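Local coordinates for TATA-binding protein (Sulfolobus acidocaldarius, PDB 1MP9), which binds the TATA box of archaeal promoters as a general transcription factor, helping to activate genes transcribed by RNA polymerase, at the interface of chains A and B. Coordinates in Å, arbitrary orientation; residue numbers count along the deposited sequence, not the author numbering. Chains: chain A/B, TATA-binding protein.

The interface of chains A and B. Residues chain A 144, 146, 149-151; chain B 144-146, 149-151.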
ATOM      1  N   ARG A 144       3.768   5.236   0.880  1.00 18.99           N
ATOM      2  CA  ARG A 144       2.590   5.947   1.363  1.00 19.91           C
ATOM      3  C   ARG A 144       2.938   7.436   1.214  1.00 21.53           C
ATOM      4  O   ARG A 144       3.790   7.977   1.945  1.00 20.01           O
ATOM      5  CB  ARG A 144       2.329   5.595   2.828  1.00 18.01           C
ATOM      6  CG  ARG A 144       1.026   6.244   3.354  1.00 18.33           C
ATOM      7  CD  ARG A 144       0.708   5.790   4.769  1.00 19.96           C
ATOM      8  NE  ARG A 144      -0.530   6.405   5.285  1.00 19.16           N
ATOM      9  CZ  ARG A 144      -1.322   5.881   6.221  1.00 23.17           C
ATOM     10  NH1 ARG A 144      -1.056   4.689   6.777  1.00 19.51           N
ATOM     11  NH2 ARG A 144      -2.373   6.591   6.641  1.00 24.95           N
ATOM     12  N   ASP A 146       2.036  11.544   1.094  1.00 26.00           N
ATOM     13  CA  ASP A 146       1.168  12.477   1.818  1.00 28.90           C
ATOM     14  C   ASP A 146       0.542  13.509   0.899  1.00 28.06           C
ATOM     15  O   ASP A 146      -0.637  13.797   1.028  1.00 27.13           O
ATOM     16  CB  ASP A 146       1.952  13.151   2.933  1.00 33.02           C
ATOM     17  CG  ASP A 146       2.316  12.173   4.028  1.00 38.26           C
ATOM     18  OD1 ASP A 146       3.288  12.437   4.765  1.00 40.70           O
ATOM     19  OD2 ASP A 146       1.616  11.131   4.152  1.00 40.37           O
ATOM     20  N   ARG A 149      -2.504  12.454  -1.176  1.00 22.66           N
ATOM     21  CA  ARG A 149      -2.652  11.355  -0.249  1.00 23.79           C
ATOM     22  C   ARG A 149      -2.972  10.035  -0.974  1.00 20.73           C
ATOM     23  O   ARG A 149      -4.122   9.660  -1.116  1.00 21.19           O
ATOM     24  CB  ARG A 149      -3.740  11.736   0.745  1.00 26.47           C
ATOM     25  CG  ARG A 149      -3.863  10.776   1.886  1.00 31.13           C
ATOM     26  CD  ARG A 149      -4.614  11.413   3.043  1.00 32.98           C
ATOM     27  NE  ARG A 149      -4.689  10.433   4.107  1.00 36.42           N
ATOM     28  CZ  ARG A 149      -5.805   9.848   4.489  1.00 37.14           C
ATOM     29  NH1 ARG A 149      -6.955  10.157   3.898  1.00 40.59           N
ATOM     30  NH2 ARG A 149      -5.760   8.927   5.434  1.00 40.54           N
ATOM     31  N   VAL A 150      -1.938   9.344  -1.426  1.00 18.62           N
ATOM     32  CA  VAL A 150      -2.126   8.115  -2.190  1.00 17.60           C
ATOM     33  C   VAL A 150      -1.152   7.059  -1.737  1.00 16.85           C
ATOM     34  O   VAL A 150      -0.183   7.338  -1.028  1.00 18.18           O
ATOM     35  CB  VAL A 150      -1.882   8.359  -3.741  1.00 18.28           C
ATOM     36  CG1 VAL A 150      -2.817   9.479  -4.262  1.00 18.34           C
ATOM     37  CG2 VAL A 150      -0.417   8.806  -4.005  1.00 15.16           C
ATOM     38  N   VAL A 151      -1.396   5.835  -2.158  1.00 16.72           N
ATOM     39  CA  VAL A 151      -0.470   4.764  -1.841  1.00 17.31           C
ATOM     40  C   VAL A 151       0.026   4.292  -3.208  1.00 17.22           C
ATOM     41  O   VAL A 151      -0.755   4.147  -4.155  1.00 17.83           O
ATOM     42  CB  VAL A 151      -1.148   3.605  -1.082  1.00 17.66           C
ATOM     43  CG1 VAL A 151      -0.205   2.396  -1.046  1.00 16.42           C
ATOM     44  CG2 VAL A 151      -1.490   4.039   0.376  1.00 19.18           C
TER
ATOM     45  N   ARG B 144      -5.539   1.381   3.893  1.00 19.08           N
ATOM     46  CA  ARG B 144      -4.685   2.404   4.501  1.00 19.51           C
ATOM     47  C   ARG B 144      -5.337   2.774   5.851  1.00 20.54           C
ATOM     48  O   ARG B 144      -6.389   3.431   5.902  1.00 19.26           O
ATOM     49  CB  ARG B 144      -4.586   3.638   3.604  1.00 18.40           C
ATOM     50  CG  ARG B 144      -3.562   4.649   4.134  1.00 17.34           C
ATOM     51  CD  ARG B 144      -3.492   5.892   3.247  1.00 21.20           C
ATOM     52  NE  ARG B 144      -4.819   6.485   3.074  1.00 24.24           N
ATOM     53  CZ  ARG B 144      -5.164   7.257   2.048  1.00 24.81           C
ATOM     54  NH1 ARG B 144      -4.281   7.538   1.086  1.00 29.15           N
ATOM     55  NH2 ARG B 144      -6.402   7.746   1.969  1.00 28.24           N
ATOM     56  N   MET B 145      -4.722   2.326   6.936  1.00 19.86           N
ATOM     57  CA  MET B 145      -5.259   2.555   8.281  1.00 19.90           C
ATOM     58  C   MET B 145      -4.691   3.829   8.894  1.00 20.90           C
ATOM     59  O   MET B 145      -3.528   4.139   8.682  1.00 18.51           O
ATOM     60  CB  MET B 145      -4.907   1.366   9.166  1.00 18.94           C
ATOM     61  CG  MET B 145      -5.421   1.447  10.612  1.00 22.28           C
ATOM     62  SD  MET B 145      -5.359  -0.176  11.410  1.00 22.28           S
ATOM     63  CE  MET B 145      -6.872  -0.881  10.730  1.00 19.95           C
ATOM     64  N   ASP B 146      -5.500   4.562   9.658  1.00 23.24           N
ATOM     65  CA  ASP B 146      -4.993   5.801  10.284  1.00 26.09           C
ATOM     66  C   ASP B 146      -4.515   5.583  11.720  1.00 25.97           C
ATOM     67  O   ASP B 146      -3.513   6.151  12.147  1.00 26.25           O
ATOM     68  CB  ASP B 146      -6.066   6.878  10.239  1.00 29.36           C
ATOM     69  CG  ASP B 146      -6.374   7.319   8.816  1.00 33.33           C
ATOM     70  OD1 ASP B 146      -7.536   7.672   8.550  1.00 35.23           O
ATOM     71  OD2 ASP B 146      -5.456   7.309   7.960  1.00 34.72           O
ATOM     72  N   ARG B 149      -1.054   4.130  12.110  1.00 20.81           N
ATOM     73  CA  ARG B 149      -0.800   4.539  10.741  1.00 22.15           C
ATOM     74  C   ARG B 149      -0.031   3.438  10.000  1.00 19.80           C
ATOM     75  O   ARG B 149       1.189   3.445   9.959  1.00 20.08           O
ATOM     76  CB  ARG B 149       0.008   5.833  10.752  1.00 23.31           C
ATOM     77  CG  ARG B 149       0.175   6.473   9.389  1.00 27.49           C
ATOM     78  CD  ARG B 149       0.706   7.905   9.536  1.00 30.40           C
ATOM     79  NE  ARG B 149       0.713   8.589   8.258  1.00 29.91           N
ATOM     80  CZ  ARG B 149       1.715   8.539   7.401  1.00 34.18           C
ATOM     81  NH1 ARG B 149       2.808   7.836   7.698  1.00 37.59           N
ATOM     82  NH2 ARG B 149       1.619   9.157   6.236  1.00 35.75           N
ATOM     83  N   VAL B 150      -0.762   2.493   9.422  1.00 19.37           N
ATOM     84  CA  VAL B 150      -0.127   1.378   8.740  1.00 16.15           C
ATOM     85  C   VAL B 150      -0.859   1.092   7.462  1.00 16.25           C
ATOM     86  O   VAL B 150      -1.977   1.573   7.250  1.00 16.42           O
ATOM     87  CB  VAL B 150      -0.161   0.073   9.616  1.00 16.79           C
ATOM     88  CG1 VAL B 150       0.659   0.282  10.895  1.00 17.21           C
ATOM     89  CG2 VAL B 150      -1.616  -0.303  10.012  1.00 14.74           C
ATOM     90  N   VAL B 151      -0.221   0.306   6.602  1.00 15.88           N
ATOM     91  CA  VAL B 151      -0.867  -0.107   5.370  1.00 16.39           C
ATOM     92  C   VAL B 151      -1.005  -1.621   5.493  1.00 15.92           C
ATOM     93  O   VAL B 151      -0.068  -2.305   5.897  1.00 16.54           O
ATOM     94  CB  VAL B 151      -0.039   0.276   4.120  1.00 18.72           C
ATOM     95  CG1 VAL B 151      -0.630  -0.389   2.862  1.00 16.21           C
ATOM     96  CG2 VAL B 151      -0.067   1.812   3.945  1.00 19.56           C
TER
HETATM   97  O   HOH W   1      -6.681   9.512  -0.097  1.00 36.96           O
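Four arginines interleave where two copies of the protein meet across a two-fold axis; whether this pairing exists outside the crystal the structure alone does not show. The tight part is around A:Arg144, whose chain leaves with CG anti to the backbone N (chi1 -176°), stays extended to NE and slots its guanidinium between two side chains of chain B. CG of B:Arg144 lies over the centre of one face, 3.3 Å from A:Arg144 CZ; CG of B:Arg149 covers the opposite face, nearer the rim. At the edge, A:Arg144 NH1 donates in plane to the carbonyl O of B:Met145 at 3.2 Å, so faces and rim together fix the group's rotation. B:Asp146 OD2 also lies at that edge and forms salt bridges with both A:Arg144 NH2, at 3.4 Å, and A:Arg149 NH2, at 3.0 Å; the twin of the latter joins A:Asp146 OD2 to B:Arg149 NH2 at 2.9 Å. These carboxylates probably offset the crowded positive charge.

B:Arg144 breaks the symmetry in detail: its chain bends at chi3 (54°), and its guanidinium stacks closely on that of A:Arg149, planes 28° apart. Its edge is the looser, watered side. There B:Arg144 NH1 hydrogen-bonds to the A:Arg149 carbonyl O at 3.1 Å from above the carbonyl plane, away from its lone pairs, while B:Arg144 NH2 hydrogen-bonds to water 1 at 2.7 Å, which also meets that carbonyl. An alanine in place of B:Arg144 would probably uncover one face of the A:Arg144 guanidinium and lose the stack, the direct bond to the A:Arg149 carbonyl and the water link.

Each copy contributes the end of strand 141-145, the connecting loop and the start of strand 150-154, all within the second TBP repeat.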